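Local coordinates for protein putative sugar kinase PH1459 (Pyrococcus horikoshii, PDB 3GBU) that probably phosphorylates a sugar, perhaps fructose, with ATP as phosphate donor, as a member of the PfkB family of carbohydrate kinases, at residues K150-S155 against L185-K190; Y235-L240 against S279-G284; L14-E19 against R26-H31. The protein carries 1 engineered substitution. All coordinates share one frame; numbering follows the deposited sequence.

Contact 1. Residues K150-S155 against L185-K190. With ATP (adenosine-5'-triphosphate), chain E.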
loop_
_atom_site.group_PDB
_atom_site.type_symbol
_atom_site.label_atom_id
_atom_site.label_comp_id
_atom_site.label_asym_id
_atom_site.label_seq_id
_atom_site.Cartn_x
_atom_site.Cartn_y
_atom_site.Cartn_z
ATOM N N LYS A 150 -23.267 5.601 -22.533
ATOM C CA LYS A 150 -23.141 5.544 -23.989
ATOM C C LYS A 150 -23.424 4.161 -24.575
ATOM O O LYS A 150 -24.151 4.051 -25.554
ATOM C CB LYS A 150 -21.748 5.971 -24.458
ATOM C CG LYS A 150 -21.580 5.847 -25.988
ATOM C CD LYS A 150 -20.121 5.869 -26.428
ATOM C CE LYS A 150 -19.977 6.038 -27.940
ATOM N NZ LYS A 150 -20.694 5.009 -28.760
ATOM N N ILE A 151 -22.847 3.112 -23.990
ATOM C CA ILE A 151 -23.044 1.757 -24.515
ATOM C C ILE A 151 -24.447 1.192 -24.303
ATOM O O ILE A 151 -24.864 0.273 -25.006
ATOM C CB ILE A 151 -22.006 0.770 -23.930
ATOM C CG1 ILE A 151 -22.208 0.617 -22.427
ATOM C CG2 ILE A 151 -20.591 1.291 -24.195
ATOM C CD1 ILE A 151 -20.998 0.018 -21.710
ATOM N N LYS A 152 -25.173 1.751 -23.340
ATOM C CA LYS A 152 -26.529 1.309 -23.037
ATOM C C LYS A 152 -27.327 1.160 -24.326
ATOM O O LYS A 152 -27.435 2.104 -25.108
ATOM C CB LYS A 152 -27.218 2.319 -22.117
ATOM C CG LYS A 152 -28.589 1.900 -21.635
ATOM C CD LYS A 152 -28.507 0.594 -20.885
ATOM C CE LYS A 152 -29.843 0.191 -20.294
ATOM N NZ LYS A 152 -29.750 -1.184 -19.714
ATOM N N GLY A 153 -27.873 -0.034 -24.544
ATOM C CA GLY A 153 -28.654 -0.286 -25.741
ATOM C C GLY A 153 -27.868 -0.967 -26.846
ATOM O O GLY A 153 -28.438 -1.395 -27.848
ATOM N N SER A 154 -26.556 -1.069 -26.675
ATOM C CA SER A 154 -25.719 -1.710 -27.680
ATOM C C SER A 154 -25.136 -3.004 -27.136
ATOM O O SER A 154 -24.856 -3.939 -27.886
ATOM C CB SER A 154 -24.594 -0.770 -28.093
ATOM O OG SER A 154 -25.132 0.413 -28.647
ATOM N N SER A 155 -24.937 -3.033 -25.823
ATOM C CA SER A 155 -24.397 -4.193 -25.137
ATOM C C SER A 155 -25.234 -4.382 -23.885
ATOM O O SER A 155 -25.763 -3.414 -23.345
ATOM C CB SER A 155 -22.942 -3.950 -24.714
ATOM O OG SER A 155 -22.074 -3.849 -25.822
ATOM N N LEU A 185 -29.379 1.617 -15.068
ATOM C CA LEU A 185 -28.655 1.504 -16.329
ATOM C C LEU A 185 -28.395 0.041 -16.713
ATOM O O LEU A 185 -28.079 -0.263 -17.864
ATOM C CB LEU A 185 -27.307 2.223 -16.229
ATOM C CG LEU A 185 -27.237 3.726 -16.513
ATOM C CD1 LEU A 185 -25.792 4.170 -16.438
ATOM C CD2 LEU A 185 -27.802 4.026 -17.896
ATOM N N ALA A 186 -28.549 -0.866 -15.752
ATOM C CA ALA A 186 -28.257 -2.274 -15.992
ATOM C C ALA A 186 -29.376 -3.210 -16.408
ATOM O O ALA A 186 -30.503 -3.151 -15.910
ATOM C CB ALA A 186 -27.558 -2.857 -14.765
ATOM N N ASP A 187 -29.036 -4.096 -17.330
ATOM C CA ASP A 187 -29.970 -5.105 -17.789
ATOM C C ASP A 187 -29.886 -6.246 -16.773
ATOM O O ASP A 187 -30.882 -6.893 -16.450
ATOM C CB ASP A 187 -29.536 -5.614 -19.161
ATOM C CG ASP A 187 -29.567 -4.530 -20.216
ATOM O OD1 ASP A 187 -30.679 -4.190 -20.664
ATOM O OD2 ASP A 187 -28.487 -4.019 -20.590
ATOM N N ILE A 188 -28.682 -6.462 -16.252
ATOM C CA ILE A 188 -28.429 -7.537 -15.302
ATOM C C ILE A 188 -27.874 -7.031 -13.971
ATOM O O ILE A 188 -26.821 -6.401 -13.931
ATOM C CB ILE A 188 -27.437 -8.537 -15.914
ATOM C CG1 ILE A 188 -28.023 -9.083 -17.219
ATOM C CG2 ILE A 188 -27.116 -9.642 -14.916
ATOM C CD1 ILE A 188 -26.983 -9.519 -18.220
ATOM N N VAL A 189 -28.586 -7.310 -12.883
ATOM C CA VAL A 189 -28.149 -6.871 -11.566
ATOM C C VAL A 189 -27.935 -8.043 -10.604
ATOM O O VAL A 189 -28.750 -8.961 -10.542
ATOM C CB VAL A 189 -29.178 -5.895 -10.919
ATOM C CG1 VAL A 189 -28.706 -5.484 -9.522
ATOM C CG2 VAL A 189 -29.365 -4.665 -11.809
ATOM N N LYS A 190 -26.832 -8.002 -9.864
ATOM C CA LYS A 190 -26.515 -9.026 -8.878
ATOM C C LYS A 190 -26.408 -8.345 -7.517
ATOM O O LYS A 190 -25.866 -7.250 -7.406
ATOM C CB LYS A 190 -25.185 -9.715 -9.208
ATOM C CG LYS A 190 -24.713 -10.705 -8.130
ATOM C CD LYS A 190 -23.382 -11.352 -8.516
ATOM C CE LYS A 190 -22.756 -12.130 -7.366
ATOM N NZ LYS A 190 -22.274 -11.268 -6.248
HETATM P PG ATP E . -20.067 -11.064 -1.312
HETATM O O1G ATP E . -20.647 -10.461 -0.065
HETATM O O2G ATP E . -19.376 -10.029 -2.178
HETATM O O3G ATP E . -19.182 -12.269 -1.002
HETATM P PB ATP E . -21.591 -12.981 -2.942
HETATM O O1B ATP E . -22.631 -12.847 -4.034
HETATM O O2B ATP E . -20.202 -13.419 -3.260
HETATM O O3B ATP E . -21.364 -11.594 -2.120
HETATM P PA ATP E . -21.845 -15.572 -1.634
HETATM O O1A ATP E . -20.354 -15.831 -1.752
HETATM O O2A ATP E . -22.549 -16.037 -0.400
HETATM O O3A ATP E . -22.197 -13.983 -1.825
HETATM O "O5'" ATP E . -22.614 -16.166 -2.921
HETATM C "C5'" ATP E . -21.940 -16.679 -4.075
HETATM C "C4'" ATP E . -22.696 -17.937 -4.510
HETATM O "O4'" ATP E . -21.799 -19.037 -4.303
HETATM C "C3'" ATP E . -23.914 -18.297 -3.656
HETATM O "O3'" ATP E . -25.114 -17.715 -4.118
HETATM C "C2'" ATP E . -23.941 -19.789 -3.691
HETATM O "O2'" ATP E . -24.706 -20.309 -4.781
HETATM C "C1'" ATP E . -22.489 -20.180 -3.797
HETATM N N9 ATP E . -22.054 -20.564 -2.410
HETATM C C8 ATP E . -21.526 -19.789 -1.421
HETATM N N7 ATP E . -21.264 -20.516 -0.300
HETATM C C5 ATP E . -21.622 -21.784 -0.561
HETATM C C6 ATP E . -21.626 -23.083 0.155
HETATM N N6 ATP E . -21.176 -23.163 1.416
HETATM N N1 ATP E . -22.101 -24.192 -0.503
HETATM C C2 ATP E . -22.566 -24.148 -1.787
HETATM N N3 ATP E . -22.592 -22.998 -2.498
HETATM C C4 ATP E . -22.140 -21.815 -1.954
HETATM O O HOH W 1 -28.071 -2.260 -22.916
#

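Contact 2. Residues Y235-L240 against S279-G284. With ATP (adenosine-5'-triphosphate), chain E.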
loop_
_atom_site.group_PDB
_atom_site.type_symbol
_atom_site.label_atom_id
_atom_site.label_comp_id
_atom_site.label_asym_id
_atom_site.label_seq_id
_atom_site.Cartn_x
_atom_site.Cartn_y
_atom_site.Cartn_z
ATOM N N TYR A 235 -25.933 -26.192 -4.013
ATOM C CA TYR A 235 -25.533 -27.576 -4.233
ATOM C C TYR A 235 -25.066 -28.066 -2.877
ATOM O O TYR A 235 -24.624 -27.275 -2.048
ATOM C CB TYR A 235 -24.351 -27.662 -5.200
ATOM C CG TYR A 235 -24.737 -27.943 -6.622
ATOM C CD1 TYR A 235 -25.068 -29.232 -7.032
ATOM C CD2 TYR A 235 -24.788 -26.920 -7.557
ATOM C CE1 TYR A 235 -25.439 -29.491 -8.351
ATOM C CE2 TYR A 235 -25.159 -27.162 -8.869
ATOM C CZ TYR A 235 -25.480 -28.444 -9.266
ATOM O OH TYR A 235 -25.819 -28.669 -10.584
ATOM N N ASN A 236 -25.152 -29.369 -2.651
ATOM C CA ASN A 236 -24.719 -29.922 -1.380
ATOM C C ASN A 236 -23.220 -30.194 -1.438
ATOM O O ASN A 236 -22.783 -31.207 -1.978
ATOM C CB ASN A 236 -25.504 -31.204 -1.077
ATOM C CG ASN A 236 -25.047 -31.877 0.199
ATOM O OD1 ASN A 236 -24.681 -31.216 1.174
ATOM N ND2 ASN A 236 -25.075 -33.201 0.206
ATOM N N VAL A 237 -22.428 -29.272 -0.898
ATOM C CA VAL A 237 -20.977 -29.433 -0.893
ATOM C C VAL A 237 -20.373 -28.993 0.428
ATOM O O VAL A 237 -21.001 -28.290 1.212
ATOM C CB VAL A 237 -20.275 -28.601 -2.011
ATOM C CG1 VAL A 237 -20.971 -28.800 -3.333
ATOM C CG2 VAL A 237 -20.251 -27.127 -1.631
ATOM N N ASN A 238 -19.141 -29.422 0.657
ATOM C CA ASN A 238 -18.402 -29.061 1.854
ATOM C C ASN A 238 -17.412 -27.986 1.385
ATOM O O ASN A 238 -16.375 -28.299 0.793
ATOM C CB ASN A 238 -17.646 -30.276 2.401
ATOM C CG ASN A 238 -16.908 -29.971 3.689
ATOM O OD1 ASN A 238 -15.988 -30.686 4.070
ATOM N ND2 ASN A 238 -17.313 -28.908 4.370
ATOM N N PRO A 239 -17.739 -26.706 1.623
ATOM C CA PRO A 239 -16.892 -25.575 1.223
ATOM C C PRO A 239 -15.483 -25.544 1.802
ATOM O O PRO A 239 -15.283 -25.700 3.002
ATOM C CB PRO A 239 -17.716 -24.356 1.645
ATOM C CG PRO A 239 -18.510 -24.859 2.799
ATOM C CD PRO A 239 -18.947 -26.226 2.316
ATOM N N LEU A 240 -14.506 -25.347 0.927
ATOM C CA LEU A 240 -13.113 -25.259 1.340
ATOM C C LEU A 240 -12.754 -23.773 1.490
ATOM O O LEU A 240 -12.086 -23.376 2.443
ATOM C CB LEU A 240 -12.201 -25.909 0.290
ATOM C CG LEU A 240 -10.698 -25.817 0.598
ATOM C CD1 LEU A 240 -10.356 -26.747 1.766
ATOM C CD2 LEU A 240 -9.874 -26.186 -0.641
ATOM N N SER A 279 -16.442 -23.818 -7.173
ATOM C CA SER A 279 -15.435 -22.801 -6.889
ATOM C C SER A 279 -15.076 -22.811 -5.404
ATOM O O SER A 279 -13.967 -22.427 -5.029
ATOM C CB SER A 279 -15.936 -21.404 -7.291
ATOM O OG SER A 279 -16.805 -20.863 -6.316
ATOM N N THR A 280 -16.008 -23.250 -4.556
ATOM C CA THR A 280 -15.745 -23.303 -3.113
ATOM C C THR A 280 -14.660 -24.323 -2.772
ATOM O O THR A 280 -14.191 -24.375 -1.637
ATOM C CB THR A 280 -16.991 -23.690 -2.299
ATOM O OG1 THR A 280 -17.356 -25.039 -2.612
ATOM C CG2 THR A 280 -18.152 -22.755 -2.614
ATOM N N GLN A 281 -14.270 -25.125 -3.758
ATOM C CA GLN A 281 -13.238 -26.139 -3.570
ATOM C C GLN A 281 -11.839 -25.607 -3.908
ATOM O O GLN A 281 -10.847 -26.312 -3.723
ATOM C CB GLN A 281 -13.541 -27.363 -4.449
ATOM C CG GLN A 281 -14.911 -27.987 -4.210
ATOM C CD GLN A 281 -15.106 -28.424 -2.770
ATOM O OE1 GLN A 281 -15.878 -27.824 -2.016
ATOM N NE2 GLN A 281 -14.395 -29.473 -2.376
ATOM N N LYS A 282 -11.760 -24.374 -4.405
ATOM C CA LYS A 282 -10.476 -23.755 -4.767
ATOM C C LYS A 282 -10.206 -22.555 -3.865
ATOM O O LYS A 282 -11.136 -21.904 -3.407
ATOM C CB LYS A 282 -10.506 -23.290 -6.225
ATOM C CG LYS A 282 -10.806 -24.399 -7.221
ATOM C CD LYS A 282 -11.155 -23.833 -8.591
ATOM C CE LYS A 282 -11.390 -24.937 -9.610
ATOM N NZ LYS A 282 -10.164 -25.777 -9.809
ATOM N N ARG A 283 -8.942 -22.247 -3.610
ATOM C CA ARG A 283 -8.640 -21.113 -2.744
ATOM C C ARG A 283 -8.405 -19.802 -3.489
ATOM O O ARG A 283 -8.036 -19.796 -4.661
ATOM C CB ARG A 283 -7.423 -21.418 -1.857
ATOM C CG ARG A 283 -7.788 -21.642 -0.388
ATOM C CD ARG A 283 -6.587 -21.489 0.549
ATOM N NE ARG A 283 -5.668 -22.628 0.521
ATOM C CZ ARG A 283 -5.976 -23.855 0.939
ATOM N NH1 ARG A 283 -7.189 -24.117 1.421
ATOM N NH2 ARG A 283 -5.066 -24.822 0.890
ATOM N N GLY A 284 -8.641 -18.691 -2.800
ATOM C CA GLY A 284 -8.393 -17.390 -3.397
ATOM C C GLY A 284 -9.522 -16.723 -4.147
ATOM O O GLY A 284 -10.601 -17.292 -4.330
HETATM P PG ATP E . -20.067 -11.064 -1.312
HETATM O O1G ATP E . -20.647 -10.461 -0.065
HETATM O O2G ATP E . -19.376 -10.029 -2.178
HETATM O O3G ATP E . -19.182 -12.269 -1.002
HETATM P PB ATP E . -21.591 -12.981 -2.942
HETATM O O1B ATP E . -22.631 -12.847 -4.034
HETATM O O2B ATP E . -20.202 -13.419 -3.260
HETATM O O3B ATP E . -21.364 -11.594 -2.120
HETATM P PA ATP E . -21.845 -15.572 -1.634
HETATM O O1A ATP E . -20.354 -15.831 -1.752
HETATM O O2A ATP E . -22.549 -16.037 -0.400
HETATM O O3A ATP E . -22.197 -13.983 -1.825
HETATM O "O5'" ATP E . -22.614 -16.166 -2.921
HETATM C "C5'" ATP E . -21.940 -16.679 -4.075
HETATM C "C4'" ATP E . -22.696 -17.937 -4.510
HETATM O "O4'" ATP E . -21.799 -19.037 -4.303
HETATM C "C3'" ATP E . -23.914 -18.297 -3.656
HETATM O "O3'" ATP E . -25.114 -17.715 -4.118
HETATM C "C2'" ATP E . -23.941 -19.789 -3.691
HETATM O "O2'" ATP E . -24.706 -20.309 -4.781
HETATM C "C1'" ATP E . -22.489 -20.180 -3.797
HETATM N N9 ATP E . -22.054 -20.564 -2.410
HETATM C C8 ATP E . -21.526 -19.789 -1.421
HETATM N N7 ATP E . -21.264 -20.516 -0.300
HETATM C C5 ATP E . -21.622 -21.784 -0.561
HETATM C C6 ATP E . -21.626 -23.083 0.155
HETATM N N6 ATP E . -21.176 -23.163 1.416
HETATM N N1 ATP E . -22.101 -24.192 -0.503
HETATM C C2 ATP E . -22.566 -24.148 -1.787
HETATM N N3 ATP E . -22.592 -22.998 -2.498
HETATM C C4 ATP E . -22.140 -21.815 -1.954
#

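Contact 3. Residues L14-E19 against R26-H31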
loop_
_atom_site.group_PDB
_atom_site.type_symbol
_atom_site.label_atom_id
_atom_site.label_comp_id
_atom_site.label_asym_id
_atom_site.label_seq_id
_atom_site.Cartn_x
_atom_site.Cartn_y
_atom_site.Cartn_z
ATOM N N LEU A 14 -3.322 -7.958 -0.338
ATOM C CA LEU A 14 -2.256 -8.391 0.561
ATOM C C LEU A 14 -3.047 -9.135 1.635
ATOM O O LEU A 14 -3.636 -8.544 2.543
ATOM C CB LEU A 14 -1.511 -7.175 1.114
ATOM C CG LEU A 14 -0.808 -6.499 -0.079
ATOM C CD1 LEU A 14 -0.573 -5.028 0.179
ATOM C CD2 LEU A 14 0.482 -7.226 -0.371
ATOM N N ILE A 15 -3.079 -10.450 1.475
ATOM C CA ILE A 15 -3.844 -11.331 2.339
ATOM C C ILE A 15 -3.099 -11.817 3.571
ATOM O O ILE A 15 -2.049 -12.446 3.463
ATOM C CB ILE A 15 -4.347 -12.539 1.507
ATOM C CG1 ILE A 15 -5.136 -12.012 0.297
ATOM C CG2 ILE A 15 -5.199 -13.464 2.366
ATOM C CD1 ILE A 15 -5.658 -13.079 -0.647
ATOM N N SER A 16 -3.646 -11.505 4.742
ATOM C CA SER A 16 -3.057 -11.933 6.012
ATOM C C SER A 16 -2.924 -13.455 5.987
ATOM O O SER A 16 -3.912 -14.152 5.757
ATOM C CB SER A 16 -3.969 -11.535 7.173
ATOM O OG SER A 16 -4.088 -10.129 7.279
ATOM N N VAL A 17 -1.719 -13.976 6.211
ATOM C CA VAL A 17 -1.536 -15.428 6.194
ATOM C C VAL A 17 -1.990 -16.053 7.506
ATOM O O VAL A 17 -2.260 -17.247 7.567
ATOM C CB VAL A 17 -0.067 -15.840 5.949
ATOM C CG1 VAL A 17 0.452 -15.191 4.686
ATOM C CG2 VAL A 17 0.784 -15.473 7.142
ATOM N N GLU A 18 -2.068 -15.246 8.556
ATOM C CA GLU A 18 -2.500 -15.743 9.850
ATOM C C GLU A 18 -3.713 -14.979 10.369
ATOM O O GLU A 18 -4.061 -13.918 9.852
ATOM C CB GLU A 18 -1.355 -15.645 10.854
ATOM C CG GLU A 18 -0.737 -14.270 10.951
ATOM C CD GLU A 18 0.744 -14.342 11.259
ATOM O OE1 GLU A 18 1.105 -14.947 12.293
ATOM O OE2 GLU A 18 1.542 -13.799 10.463
ATOM N N GLU A 19 -4.348 -15.535 11.394
ATOM C CA GLU A 19 -5.523 -14.926 12.003
ATOM C C GLU A 19 -5.108 -13.709 12.819
ATOM O O GLU A 19 -3.933 -13.525 13.116
ATOM C CB GLU A 19 -6.217 -15.925 12.938
ATOM C CG GLU A 19 -5.793 -17.377 12.760
ATOM C CD GLU A 19 -6.340 -18.006 11.494
ATOM O OE1 GLU A 19 -7.552 -17.844 11.239
ATOM O OE2 GLU A 19 -5.566 -18.673 10.764
ATOM N N ARG A 26 1.477 -10.443 10.866
ATOM C CA ARG A 26 2.885 -10.318 10.506
ATOM C C ARG A 26 3.216 -10.586 9.050
ATOM O O ARG A 26 4.090 -9.933 8.488
ATOM C CB ARG A 26 3.733 -11.259 11.365
ATOM C CG ARG A 26 4.015 -10.751 12.757
ATOM C CD ARG A 26 4.564 -11.865 13.627
ATOM N NE ARG A 26 3.585 -12.938 13.764
ATOM C CZ ARG A 26 3.654 -13.912 14.667
ATOM N NH1 ARG A 26 4.668 -13.957 15.527
ATOM N NH2 ARG A 26 2.696 -14.833 14.723
ATOM N N LEU A 27 2.538 -11.558 8.449
ATOM C CA LEU A 27 2.798 -11.927 7.061
ATOM C C LEU A 27 1.617 -11.709 6.131
ATOM O O LEU A 27 0.468 -11.965 6.492
ATOM C CB LEU A 27 3.213 -13.393 6.968
ATOM C CG LEU A 27 4.593 -13.816 7.455
ATOM C CD1 LEU A 27 4.701 -15.337 7.349
ATOM C CD2 LEU A 27 5.666 -13.137 6.606
ATOM N N PHE A 28 1.926 -11.254 4.923
ATOM C CA PHE A 28 0.928 -10.995 3.907
ATOM C C PHE A 28 1.383 -11.646 2.609
ATOM O O PHE A 28 2.555 -11.573 2.238
ATOM C CB PHE A 28 0.772 -9.489 3.700
ATOM C CG PHE A 28 0.207 -8.769 4.895
ATOM C CD1 PHE A 28 -1.168 -8.591 5.031
ATOM C CD2 PHE A 28 1.047 -8.269 5.879
ATOM C CE1 PHE A 28 -1.696 -7.922 6.138
ATOM C CE2 PHE A 28 0.529 -7.600 6.987
ATOM C CZ PHE A 28 -0.846 -7.428 7.113
ATOM N N GLU A 29 0.438 -12.281 1.932
ATOM C CA GLU A 29 0.685 -12.964 0.675
ATOM C C GLU A 29 -0.019 -12.131 -0.406
ATOM O O GLU A 29 -1.209 -11.819 -0.287
ATOM C CB GLU A 29 0.097 -14.380 0.762
ATOM C CG GLU A 29 0.422 -15.291 -0.395
ATOM C CD GLU A 29 -0.153 -16.705 -0.213
ATOM O OE1 GLU A 29 -1.400 -16.843 -0.059
ATOM O OE2 GLU A 29 0.651 -17.673 -0.229
ATOM N N LYS A 30 0.705 -11.761 -1.454
ATOM C CA LYS A 30 0.097 -10.938 -2.497
ATOM C C LYS A 30 -0.536 -11.753 -3.622
ATOM O O LYS A 30 0.034 -12.738 -4.090
ATOM C CB LYS A 30 1.126 -9.934 -3.053
ATOM C CG LYS A 30 1.870 -10.340 -4.311
ATOM C CD LYS A 30 2.695 -9.143 -4.832
ATOM C CE LYS A 30 3.070 -9.285 -6.301
ATOM N NZ LYS A 30 3.862 -10.512 -6.560
ATOM N N HIS A 31 -1.735 -11.339 -4.019
ATOM C CA HIS A 31 -2.494 -11.992 -5.086
ATOM C C HIS A 31 -3.275 -10.946 -5.870
ATOM O O HIS A 31 -3.484 -9.834 -5.394
ATOM C CB HIS A 31 -3.506 -12.994 -4.510
ATOM C CG HIS A 31 -2.879 -14.119 -3.754
ATOM N ND1 HIS A 31 -2.256 -15.180 -4.376
ATOM C CD2 HIS A 31 -2.753 -14.333 -2.422
ATOM C CE1 HIS A 31 -1.770 -16.000 -3.459
ATOM N NE2 HIS A 31 -2.058 -15.508 -2.267
#

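Contact 1. Residues K150-S155 against L185-K190
Lys152 reaches across to Leu185 and Asp187 from the point where the chain leaves helix 140-151. Its CB starts toward the other segment, with CG trans to the backbone N (chi1 -175°). At CG the chain passes 4.4 Å from CD2 of Leu185, then bends once, at chi2 (59°), and runs on extended. CD and CE lie alongside the carbonyl of Leu185, CE 3.0 Å from Leu185 O. At the tip, NZ donates to Leu185 O over 2.7 Å, standing above the carbonyl plane, and forms a salt bridge with Asp187, a longer and weak bond of 3.2 Å from NZ to OD2, with OD1 nearly as close. In the Rossmann-like alpha/beta fold of the ribokinase clan, this joins the turn leading into strand 156-160 to the turn leading into its parallel neighbour, strand 188-192. Asp187 OD2 also accepts from the backbone N of Ile157, and a water that donates to it at 2.9 Å is held by Gly153 N and Ser155 O, linking the carboxylate to the turn after the helix. At the far end of segment 185-190, Lys190 NZ donates to O1B of ATP over 2.7 Å and pairs with Asp160.

Contact 2. Residues Y235-L240 against S279-G284
CB of Thr280 and CB of Pro239 meet 4.1 Å apart, while Val237 comes obliquely to the hydroxyl side of the threonine. There CG2 of Val237 lies 3.7 Å from Thr280 OG1. With chi1 at 66°, OG1 sits between the backbone N and the carbonyl carbon, and CG2 of Thr280, left trans to the carbonyl carbon, stands over the face of the adenine, 4.1 Å from C5 of ATP. The hydroxyl is engaged by Ala277 O in the preceding helical turn. On the other segment, Val237 CG2 approaches adenine N1, and CG of the Pro239 ring lies 3.4 Å from N6. Replacing Thr280 with a glycine would probably leave Val237 and Pro239 without their packing partner, thin the packing over the face of the base and lose the tie to Ala277. Leu240 N donates to Thr280 O over 2.8 Å, tilted 34° from the carbonyl plane, which ties the two loops at this point, with Asp241 adding further bonds. Beyond this bond the Leu240 side chain, extended away from its own N (chi1 177°), lies across the type I turn Ser279-Lys282, CD2 only 3.2 Å from Gln281 O, and its CD2 comes 4.0 Å from NH1 of Arg283. Together the two loops form an adenine-binding wall of the nucleotide site, as in other ribokinase-like PfkB kinases.

Contact 3. Residues L14-E19 against R26-H31
Strands 11-16 and 27-33 form a beta hairpin in the small sheet that forms the lid in PfkB kinases; here Leu27 to Glu29 also pair with a strand of the second subunit, continuing the sheet. Ile15 and Glu29 are the hydrogen-bonded antiparallel pair, 2.9 Å from N to O both ways, and Val17 N adds a bond to Leu27 O, Val17 CG2 pressing tightly on Leu27 CB at 3.2 Å. On the face of Leu14, Ser16 and Phe28, CB of Leu14 meets CB of Phe28 at 4.2 Å, and Leu14 O lies at the edge of the ring, 3.5 Å from CD1. Ser16 OG, bonded to Val92 O, stands near Phe28 CE1. On the side of Ile15 and Glu29, Ile15 CD1 touches His31 CD2 at 3.6 Å, and His31 NE2 donates to Glu29 OE1 over 2.7 Å, OE1 in the imidazole plane, NE2 above the carboxylate plane. Past strand 11-16, CG of Glu18 sits between its backbone N and carbonyl carbon (chi1 53°), bringing the carboxylate up to Arg26 and Leu27. Its OE1 forms a salt bridge with Arg26 NH2, 2.9 Å, on the syn side but out of the carboxylate plane. OE2 accepts from Leu27 N at 3.2 Å and, weakly, from Arg26 N. One carboxylate grips the guanidinium and the start of strand 27-33, and the positive charge would probably favour its ionised form.

From the N terminus, contact 3 comes first and closes the short connection between strands 11-16 and 27-33, a local hairpin in the four-stranded sheet at the subunit interface. Contact 1 follows, spanning helix 172-185 and strand 156-160 to join two turns that lead into adjacent inner strands of the nine-stranded sheet. Contact 2 closes last, bringing the loop after strand 228-233 to the one after helix 265-279. The three lie in series, none nested or crossed. Contacts 1 and 2, with centres about 31 Å apart, both touch ATP, one at its beta-phosphate and the other at its base. Contact 3 lies about 21 Å from contact 2, centre to centre.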